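Local structure of 4-hydroxythreonine-4-phosphate dehydrogenase (Legionella pneumophila subsp. pneumophila, 6XMY) at residues H138-A143 and L290-R294; S15-P19 and Y98-L103; P11-S16 and P36-G41; P24-L28 and L45-A50. The protein probably catalyses the NAD(P)-dependent oxidation of 4-(phosphooxy)-L-threonine, a step in the biosynthesis of pyridoxine 5'-phosphate, using a divalent metal ion. All coordinates share one frame. Residue numbers count along the deposited sequence, not the author numbering.

Contact 1. Residues H138-A143 and L290-R294. With SO4 (sulfate ion), chain C.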
# COMPACT_ATOMS: atom_id res chain seq x y z
N HIS A 138 5.12 -5.39 -2.76
CA HIS A 138 4.78 -4.51 -3.88
C HIS A 138 5.67 -3.28 -3.90
O HIS A 138 6.05 -2.79 -4.97
CB HIS A 138 3.35 -3.98 -3.76
CG HIS A 138 2.25 -4.98 -3.97
ND1 HIS A 138 1.65 -5.66 -2.93
CD2 HIS A 138 1.57 -5.33 -5.09
CE1 HIS A 138 0.67 -6.41 -3.41
NE2 HIS A 138 0.60 -6.23 -4.72
N THR A 139 5.96 -2.73 -2.71
CA THR A 139 6.64 -1.44 -2.63
C THR A 139 8.01 -1.51 -3.28
O THR A 139 8.37 -0.66 -4.11
CB THR A 139 6.75 -1.04 -1.15
OG1 THR A 139 5.43 -0.97 -0.58
CG2 THR A 139 7.44 0.31 -1.01
N GLU A 140 8.78 -2.55 -2.95
CA GLU A 140 10.10 -2.72 -3.55
C GLU A 140 9.99 -3.13 -5.02
O GLU A 140 10.81 -2.71 -5.85
CB GLU A 140 10.90 -3.77 -2.78
CG GLU A 140 11.29 -3.36 -1.36
CD GLU A 140 10.12 -3.32 -0.41
OE1 GLU A 140 9.23 -4.20 -0.49
OE2 GLU A 140 10.06 -2.39 0.43
N PHE A 141 9.00 -3.96 -5.35
CA PHE A 141 8.80 -4.34 -6.74
C PHE A 141 8.58 -3.11 -7.61
O PHE A 141 9.19 -2.97 -8.68
CB PHE A 141 7.62 -5.31 -6.89
CG PHE A 141 7.27 -5.59 -8.33
CD1 PHE A 141 7.92 -6.60 -9.03
CD2 PHE A 141 6.33 -4.82 -9.00
CE1 PHE A 141 7.61 -6.85 -10.37
CE2 PHE A 141 6.03 -5.06 -10.33
CZ PHE A 141 6.67 -6.08 -11.01
N PHE A 142 7.71 -2.20 -7.17
CA PHE A 142 7.41 -1.02 -7.98
C PHE A 142 8.59 -0.06 -8.01
O PHE A 142 8.86 0.56 -9.04
CB PHE A 142 6.15 -0.33 -7.47
CG PHE A 142 4.88 -1.13 -7.65
CD1 PHE A 142 4.61 -1.78 -8.86
CD2 PHE A 142 3.94 -1.22 -6.63
CE1 PHE A 142 3.45 -2.51 -9.02
CE2 PHE A 142 2.77 -1.96 -6.79
CZ PHE A 142 2.52 -2.59 -7.99
N ALA A 143 9.30 0.09 -6.88
CA ALA A 143 10.51 0.91 -6.88
C ALA A 143 11.50 0.41 -7.93
O ALA A 143 12.06 1.20 -8.70
CB ALA A 143 11.14 0.91 -5.49
N LEU A 290 6.65 7.09 -6.55
CA LEU A 290 6.60 6.51 -7.89
C LEU A 290 6.05 7.54 -8.87
O LEU A 290 5.39 8.50 -8.46
CB LEU A 290 5.66 5.31 -7.89
CG LEU A 290 5.96 4.15 -6.94
CD1 LEU A 290 4.82 3.17 -7.01
CD2 LEU A 290 7.29 3.49 -7.29
N PRO A 291 6.26 7.34 -10.17
CA PRO A 291 5.62 8.22 -11.17
C PRO A 291 4.15 7.90 -11.40
O PRO A 291 3.51 8.57 -12.21
CB PRO A 291 6.45 7.97 -12.44
CG PRO A 291 6.99 6.63 -12.28
CD PRO A 291 7.21 6.40 -10.80
N ILE A 292 3.62 6.88 -10.73
CA ILE A 292 2.20 6.56 -10.75
C ILE A 292 1.66 6.64 -9.33
O ILE A 292 2.42 6.61 -8.35
CB ILE A 292 1.91 5.17 -11.34
CG1 ILE A 292 2.55 4.07 -10.47
CG2 ILE A 292 2.38 5.09 -12.80
CD1 ILE A 292 1.97 2.67 -10.69
N ILE A 293 0.34 6.73 -9.23
CA ILE A 293 -0.36 6.58 -7.96
C ILE A 293 -0.56 5.10 -7.72
O ILE A 293 -1.04 4.37 -8.60
CB ILE A 293 -1.72 7.29 -8.02
CG1 ILE A 293 -1.55 8.79 -8.26
CG2 ILE A 293 -2.53 6.98 -6.78
CD1 ILE A 293 -2.78 9.44 -8.83
N ARG A 294 -0.18 4.63 -6.53
CA ARG A 294 -0.45 3.25 -6.14
C ARG A 294 -0.90 3.22 -4.69
O ARG A 294 -0.17 3.67 -3.80
CB ARG A 294 0.77 2.34 -6.33
CG ARG A 294 0.52 0.90 -5.87
CD ARG A 294 1.12 0.64 -4.50
NE ARG A 294 0.69 -0.64 -3.93
CZ ARG A 294 1.34 -1.28 -2.95
NH1 ARG A 294 2.46 -0.78 -2.46
NH2 ARG A 294 0.87 -2.43 -2.49
S SO4 C . 3.61 -3.99 0.11
O1 SO4 C . 2.78 -2.89 -0.37
O2 SO4 C . 3.30 -5.19 -0.67
O3 SO4 C . 5.01 -3.65 -0.11
O4 SO4 C . 3.38 -4.29 1.53

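Contact 2. Residues S15-P19 and Y98-L103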
# COMPACT_ATOMS: atom_id res chain seq x y z
N SER A 15 -5.27 -4.53 -9.21
CA SER A 15 -4.69 -5.87 -9.22
C SER A 15 -5.43 -6.74 -8.21
O SER A 15 -5.46 -6.43 -7.02
CB SER A 15 -3.21 -5.84 -8.87
OG SER A 15 -2.80 -7.15 -8.51
N SER A 16 -6.02 -7.83 -8.69
CA SER A 16 -6.78 -8.71 -7.81
C SER A 16 -5.90 -9.60 -6.93
O SER A 16 -6.44 -10.32 -6.08
CB SER A 16 -7.80 -9.53 -8.61
OG SER A 16 -7.17 -10.41 -9.53
N GLY A 17 -4.57 -9.58 -7.09
CA GLY A 17 -3.68 -10.15 -6.09
C GLY A 17 -3.64 -11.67 -6.09
O GLY A 17 -3.87 -12.34 -7.10
N GLU A 18 -3.28 -12.22 -4.93
CA GLU A 18 -3.16 -13.67 -4.77
C GLU A 18 -4.51 -14.34 -5.02
O GLU A 18 -5.48 -14.03 -4.33
CB GLU A 18 -2.64 -13.98 -3.37
CG GLU A 18 -2.81 -15.43 -2.95
CD GLU A 18 -2.23 -16.42 -3.93
OE1 GLU A 18 -2.92 -17.41 -4.25
OE2 GLU A 18 -1.08 -16.23 -4.38
N PRO A 19 -4.63 -15.20 -6.03
CA PRO A 19 -5.96 -15.66 -6.44
C PRO A 19 -6.64 -16.55 -5.42
O PRO A 19 -7.88 -16.59 -5.39
CB PRO A 19 -5.70 -16.40 -7.76
CG PRO A 19 -4.25 -16.79 -7.69
CD PRO A 19 -3.57 -15.69 -6.94
N TYR A 98 1.58 -15.70 -12.35
CA TYR A 98 0.36 -14.96 -12.66
C TYR A 98 0.25 -13.71 -11.80
O TYR A 98 -0.05 -12.62 -12.30
CB TYR A 98 -0.84 -15.88 -12.45
CG TYR A 98 -2.16 -15.21 -12.15
CD1 TYR A 98 -2.97 -14.74 -13.17
CD2 TYR A 98 -2.59 -15.05 -10.84
CE1 TYR A 98 -4.19 -14.14 -12.89
CE2 TYR A 98 -3.80 -14.45 -10.55
CZ TYR A 98 -4.60 -14.00 -11.58
OH TYR A 98 -5.81 -13.41 -11.31
N VAL A 99 0.49 -13.85 -10.48
CA VAL A 99 0.44 -12.69 -9.59
C VAL A 99 1.44 -11.63 -10.03
O VAL A 99 1.13 -10.44 -10.10
CB VAL A 99 0.66 -13.12 -8.13
CG1 VAL A 99 0.79 -11.88 -7.25
CG2 VAL A 99 -0.49 -14.01 -7.65
N MET A 100 2.67 -12.06 -10.34
CA MET A 100 3.68 -11.11 -10.79
C MET A 100 3.28 -10.47 -12.10
O MET A 100 3.63 -9.31 -12.34
CB MET A 100 5.05 -11.77 -10.88
CG MET A 100 5.60 -12.26 -9.54
SD MET A 100 5.58 -11.04 -8.21
CE MET A 100 6.62 -9.78 -8.91
N GLU A 101 2.54 -11.19 -12.95
CA GLU A 101 2.06 -10.59 -14.20
C GLU A 101 1.06 -9.48 -13.92
O GLU A 101 1.08 -8.44 -14.58
CB GLU A 101 1.45 -11.64 -15.12
CG GLU A 101 1.22 -11.13 -16.55
CD GLU A 101 2.52 -10.89 -17.29
OE1 GLU A 101 3.51 -11.59 -17.01
OE2 GLU A 101 2.55 -9.97 -18.14
N LEU A 102 0.18 -9.67 -12.93
CA LEU A 102 -0.73 -8.61 -12.54
C LEU A 102 0.04 -7.36 -12.11
O LEU A 102 -0.32 -6.24 -12.49
CB LEU A 102 -1.63 -9.07 -11.38
CG LEU A 102 -2.45 -10.35 -11.54
CD1 LEU A 102 -3.32 -10.57 -10.30
CD2 LEU A 102 -3.31 -10.33 -12.81
N LEU A 103 1.09 -7.54 -11.31
CA LEU A 103 1.88 -6.39 -10.85
C LEU A 103 2.60 -5.72 -12.01
O LEU A 103 2.65 -4.48 -12.09
CB LEU A 103 2.90 -6.84 -9.79
CG LEU A 103 2.46 -6.84 -8.32
CD1 LEU A 103 1.10 -7.45 -8.13
CD2 LEU A 103 3.50 -7.53 -7.45
O HOH W 1 -6.13 -12.84 -8.71

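Contact 3. Residues P11-S16 and P36-G41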
# COMPACT_ATOMS: atom_id res chain seq x y z
N PRO A 11 -10.01 4.99 -16.00
CA PRO A 11 -10.36 4.15 -14.85
C PRO A 11 -9.16 3.83 -13.97
O PRO A 11 -8.00 3.92 -14.37
CB PRO A 11 -10.93 2.87 -15.48
CG PRO A 11 -11.28 3.25 -16.89
CD PRO A 11 -10.27 4.31 -17.28
N LEU A 12 -9.49 3.43 -12.75
CA LEU A 12 -8.51 2.90 -11.81
C LEU A 12 -8.32 1.42 -12.10
O LEU A 12 -9.29 0.70 -12.34
CB LEU A 12 -9.03 3.07 -10.38
CG LEU A 12 -9.52 4.47 -10.02
CD1 LEU A 12 -10.36 4.47 -8.73
CD2 LEU A 12 -8.35 5.41 -9.87
N LEU A 13 -7.07 0.97 -12.09
CA LEU A 13 -6.76 -0.43 -12.35
C LEU A 13 -6.51 -1.14 -11.02
O LEU A 13 -5.70 -0.68 -10.22
CB LEU A 13 -5.52 -0.53 -13.24
CG LEU A 13 -5.20 -1.87 -13.88
CD1 LEU A 13 -6.35 -2.33 -14.76
CD2 LEU A 13 -3.89 -1.76 -14.67
N ILE A 14 -7.21 -2.25 -10.80
CA ILE A 14 -7.13 -2.98 -9.53
C ILE A 14 -6.45 -4.32 -9.79
O ILE A 14 -6.99 -5.16 -10.52
CB ILE A 14 -8.51 -3.22 -8.91
CG1 ILE A 14 -9.42 -1.99 -9.05
CG2 ILE A 14 -8.38 -3.68 -7.44
CD1 ILE A 14 -8.91 -0.74 -8.41
N SER A 15 -5.27 -4.53 -9.21
CA SER A 15 -4.69 -5.87 -9.22
C SER A 15 -5.43 -6.74 -8.21
O SER A 15 -5.46 -6.43 -7.02
CB SER A 15 -3.21 -5.84 -8.87
OG SER A 15 -2.80 -7.15 -8.51
N SER A 16 -6.02 -7.83 -8.69
CA SER A 16 -6.78 -8.71 -7.81
C SER A 16 -5.90 -9.60 -6.93
O SER A 16 -6.44 -10.32 -6.08
CB SER A 16 -7.80 -9.53 -8.61
OG SER A 16 -7.17 -10.41 -9.53
N PRO A 36 -14.93 3.87 -10.51
CA PRO A 36 -14.54 3.57 -11.90
C PRO A 36 -13.31 2.67 -11.94
O PRO A 36 -12.16 3.11 -12.06
CB PRO A 36 -14.23 4.96 -12.46
CG PRO A 36 -13.74 5.72 -11.27
CD PRO A 36 -14.55 5.24 -10.10
N VAL A 37 -13.56 1.37 -11.83
CA VAL A 37 -12.50 0.39 -11.66
C VAL A 37 -12.50 -0.62 -12.79
O VAL A 37 -13.55 -0.93 -13.38
CB VAL A 37 -12.59 -0.32 -10.29
CG1 VAL A 37 -12.50 0.69 -9.16
CG2 VAL A 37 -13.88 -1.14 -10.20
N VAL A 38 -11.31 -1.12 -13.10
CA VAL A 38 -11.11 -2.24 -14.01
C VAL A 38 -10.23 -3.23 -13.27
O VAL A 38 -9.19 -2.85 -12.72
CB VAL A 38 -10.43 -1.77 -15.31
CG1 VAL A 38 -10.01 -2.98 -16.17
CG2 VAL A 38 -11.37 -0.84 -16.10
N ILE A 39 -10.65 -4.50 -13.23
CA ILE A 39 -9.98 -5.52 -12.44
C ILE A 39 -9.00 -6.29 -13.31
O ILE A 39 -9.39 -6.85 -14.33
CB ILE A 39 -10.99 -6.51 -11.82
CG1 ILE A 39 -12.14 -5.76 -11.14
CG2 ILE A 39 -10.28 -7.48 -10.89
CD1 ILE A 39 -11.71 -4.75 -10.10
N LEU A 40 -7.74 -6.36 -12.88
CA LEU A 40 -6.75 -7.24 -13.48
C LEU A 40 -6.84 -8.59 -12.79
O LEU A 40 -6.58 -8.69 -11.59
CB LEU A 40 -5.35 -6.70 -13.24
CG LEU A 40 -4.81 -5.60 -14.11
CD1 LEU A 40 -3.49 -5.18 -13.50
CD2 LEU A 40 -4.64 -6.08 -15.57
N GLY A 41 -7.18 -9.63 -13.54
CA GLY A 41 -7.28 -10.95 -12.94
C GLY A 41 -7.86 -11.93 -13.93
O GLY A 41 -8.28 -11.58 -15.03

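Contact 4. Residues P24-L28 and L45-A50. With EDO (1,2-ethanediol), chain E.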
# COMPACT_ATOMS: atom_id res chain seq x y z
N PRO A 24 -9.53 -11.52 -4.90
CA PRO A 24 -10.67 -11.62 -5.83
C PRO A 24 -11.99 -11.26 -5.18
O PRO A 24 -12.78 -10.50 -5.76
CB PRO A 24 -10.61 -13.08 -6.29
CG PRO A 24 -9.15 -13.42 -6.22
CD PRO A 24 -8.67 -12.72 -4.96
N ASP A 25 -12.24 -11.75 -3.95
CA ASP A 25 -13.47 -11.44 -3.24
C ASP A 25 -13.64 -9.93 -3.10
O ASP A 25 -14.74 -9.40 -3.26
CB ASP A 25 -13.47 -12.06 -1.84
CG ASP A 25 -13.19 -13.56 -1.84
OD1 ASP A 25 -12.30 -14.02 -2.58
OD2 ASP A 25 -13.84 -14.28 -1.06
N LEU A 26 -12.55 -9.24 -2.75
CA LEU A 26 -12.62 -7.80 -2.55
C LEU A 26 -12.89 -7.06 -3.85
O LEU A 26 -13.61 -6.06 -3.85
CB LEU A 26 -11.32 -7.30 -1.91
CG LEU A 26 -11.11 -7.83 -0.49
CD1 LEU A 26 -9.72 -7.49 0.03
CD2 LEU A 26 -12.19 -7.27 0.43
N CYS A 27 -12.33 -7.55 -4.96
CA CYS A 27 -12.62 -6.93 -6.25
C CYS A 27 -14.09 -7.13 -6.62
O CYS A 27 -14.73 -6.22 -7.15
CB CYS A 27 -11.71 -7.51 -7.32
SG CYS A 27 -9.97 -7.07 -7.08
N LEU A 28 -14.64 -8.31 -6.32
CA LEU A 28 -16.05 -8.55 -6.60
C LEU A 28 -16.94 -7.62 -5.79
O LEU A 28 -18.00 -7.22 -6.27
CB LEU A 28 -16.39 -10.02 -6.33
CG LEU A 28 -15.66 -11.03 -7.22
CD1 LEU A 28 -15.91 -12.46 -6.75
CD2 LEU A 28 -16.06 -10.88 -8.70
N LEU A 45 -11.69 -17.20 -12.84
CA LEU A 45 -11.55 -17.16 -11.39
C LEU A 45 -12.56 -16.21 -10.77
O LEU A 45 -13.23 -16.54 -9.79
CB LEU A 45 -10.13 -16.71 -11.03
CG LEU A 45 -9.96 -16.15 -9.62
CD1 LEU A 45 -10.10 -17.26 -8.57
CD2 LEU A 45 -8.62 -15.48 -9.51
N LEU A 46 -12.68 -15.00 -11.33
CA LEU A 46 -13.63 -14.04 -10.78
C LEU A 46 -15.06 -14.55 -10.88
O LEU A 46 -15.85 -14.41 -9.94
CB LEU A 46 -13.45 -12.68 -11.47
CG LEU A 46 -12.13 -11.99 -11.12
CD1 LEU A 46 -11.80 -10.86 -12.09
CD2 LEU A 46 -12.20 -11.45 -9.70
N GLU A 47 -15.41 -15.16 -12.02
CA GLU A 47 -16.75 -15.72 -12.17
C GLU A 47 -17.00 -16.84 -11.17
O GLU A 47 -18.07 -16.91 -10.56
CB GLU A 47 -16.97 -16.22 -13.60
CG GLU A 47 -17.05 -15.09 -14.62
CD GLU A 47 -16.93 -15.54 -16.07
OE1 GLU A 47 -16.49 -16.68 -16.32
OE2 GLU A 47 -17.26 -14.74 -16.97
N ALA A 48 -16.01 -17.72 -10.99
CA ALA A 48 -16.18 -18.86 -10.08
C ALA A 48 -16.24 -18.40 -8.63
O ALA A 48 -17.01 -18.93 -7.83
CB ALA A 48 -15.05 -19.87 -10.27
N ARG A 49 -15.42 -17.40 -8.27
CA ARG A 49 -15.46 -16.88 -6.91
C ARG A 49 -16.79 -16.18 -6.63
O ARG A 49 -17.35 -16.34 -5.54
CB ARG A 49 -14.26 -15.95 -6.67
CG ARG A 49 -14.06 -15.48 -5.22
CD ARG A 49 -13.71 -16.63 -4.25
NE ARG A 49 -12.56 -17.42 -4.70
CZ ARG A 49 -11.29 -17.11 -4.47
NH1 ARG A 49 -10.97 -16.00 -3.79
NH2 ARG A 49 -10.32 -17.90 -4.94
N ALA A 50 -17.32 -15.45 -7.62
CA ALA A 50 -18.64 -14.84 -7.46
C ALA A 50 -19.71 -15.90 -7.22
O ALA A 50 -20.59 -15.74 -6.36
CB ALA A 50 -18.97 -13.99 -8.69
C1 EDO E . -12.42 -20.14 -7.33
O1 EDO E . -11.37 -20.09 -6.36
C2 EDO E . -13.70 -20.57 -6.63
O2 EDO E . -14.03 -19.55 -5.68

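Contact 1. Residues H138-A143 and L290-R294
Residues 138-143 form the first turns of helix 138-145, with F142 N bonded to H138 O (2.8 Å) and A143 N to T139 O (3.0 Å). Residues 290-294 follow an irregular path that enters strand 294-297 at R294. The backbones come closest at A143 and L290, whose CA atoms are 6.9 Å apart. L290 packs on the helix: its CD1 lies 3.8 Å from F142 CB. R294 reaches further along, past the F142 ring, with CG 3.8 Å from F142 CE2. One face of its guanidinium is covered by F142 CE2 and H138 CB. R294 NH1 also bonds T287 OG1, and NH2 bonds T120 OG1. A sulfate, probably from the crystallisation liquor, also joins the two segments. H138 N and ND1 both donate to sulfate O2 at 2.8 Å. T139 N (2.9 Å) and OG1 (2.8 Å) donate to sulfate O3. R294 NH1 (3.0 Å) and NH2 (2.9 Å) donate to sulfate O1, and N285 adds another bond. Backbone amides at a helix N-terminus joined by an arginine are a classic anion site. H138, T139, N285 and R294 are all predicted substrate ligands, so the sulfate probably marks where the substrate phosphate binds.

Contact 2. Residues S15-P19 and Y98-L103
The loop that leaves strand 12-15 of the central sheet packs here on helix 96-111, which covers that end of the strand in the PdxA fold, related to that of the isocitrate and isopropylmalate dehydrogenases. L102, V99 and Y98 bury the most surface. L102 sits under the start of the loop: its CB is 3.6 Å from S15 OG, and its CD1 is 3.6 Å from G17 N. V99 is one turn earlier and meets the loop further on, at G17 to P19. Its CG2 lies 3.6 Å from P19 CD and 3.8 Å from G17 O. The backbones run close, with CA atoms 5.8 Å apart at S15 and L102 and 6.0 Å at G17 and V99. G17 has a positive phi of 75°, a conformation that glycine adopts easily. Y98 spreads its ring beside P19, with CE2 3.7 Å from P19 CG. P19 and Y98 both also touch L45 of helix 43-52. The contact lies near the cofactor site: V99 of the helix touches V123 and E18 of the loop touches T301, both NAD-binding residues. The polar side of the contact is closed by water. The Y98 hydroxyl also bonds D42 N, and S16 OG bonds L40 O. A single water donates to S16 OG and to G17 O, each at 2.8 Å, and lies 2.7 Å from Y98 OH.

Contact 3. Residues P11-S16 and P36-G41
Mostly apolar side chains line both faces of this strand pair. On one face I14 sits between its neighbours, with CG1 3.8 Å from V37 CB and 3.7 Å from I39 CD1. L12 lies on the same face. Helix 314-328 covers L12, I14 and V37, while C27 of helix 23-29 meets I14 and I39. On the other face L13 CD2 is 3.6 Å from L40 CD1, and L13 CD1 is 4.0 Å from V38 CG1. P11 CB touches V38 CG2 at 3.8 Å. Strands 12-15 and 37-41 run parallel, with axes 4.6 Å apart and 30° between their directions. With helix 23-29 between them in the chain, they form a beta-alpha-beta crossover within the large central sheet. Strand 12-15 also pairs with strand 117-120 on its other edge. The backbone ladder is regular. L12 N bonds P36 O, V38 N bonds L12 O, I14 N bonds V38 O, and L40 N bonds I14 O, all at 2.8 Å. At the C-terminal end a side chain joins the ladder: L40 O accepts from S16 N at 3.1 Å and from S16 OG at 2.7 Å. S16 OG lies 3.5 Å from G41 CA, where a CB would clash with it.

Contact 4. Residues P24-L28 and L45-A50
A buried arginine side chain bridges two helices that cross almost at right angles. R49 NH1 forms a salt bridge with D25 OD1 at 2.7 Å. The same guanidinium also bonds the backbone carbonyls of P19 and G21, tying the loop before helix 23-29 to helix 43-52. The second oxygen of D25, OD2, is held by G307 N. A 1,2-ethanediol, probably from the crystallisation liquor, accepts from R49 NE at O2 and from R49 NH2 at O1, both at 2.8 Å. The helix axes are 9.7 Å apart and cross at -80°. Helix 23-29 is the helix of the beta-alpha-beta unit 12-15/23-29/37-41, and helix 43-52 follows strand 37-41. Both pack on the I39 face of the sheet, through C27 and L46. Beside the salt bridge lie apolar contacts: L28 CD1 is 3.9 Å from A50 CB, and L28 CD2 is 4.0 Å from L46 CD2. L28 CD1 also approaches the helix backbone, 3.4 Å from A50 N. P24 CG packs on L45 CD2 at 3.9 Å.

Overall arrangement
Contacts 2, 3 and 4 lie on one side of the chain's centre, with centres 11 to 13 Å apart. Contacts 2 and 3 share S15 and S16, where strand 12-15 gives way to its loop. Contact 4 joins contact 2 where R49 NH2 meets P19 O at 2.8 Å, and contact 3 where S16 CB lies 3.6 Å from C27 SG. Contact 1 is nearer the chain's centre, about 15 Å from contact 2 between centres. The two touch through F141 CE1 and M100 CE at 3.4 Å, and H138 NE2 and L103 CD1 at 3.7 Å. Between nearest atoms, the H138 side chain is about 3 Å from the bound NAD, and that of T139 about 9 Å from the zinc.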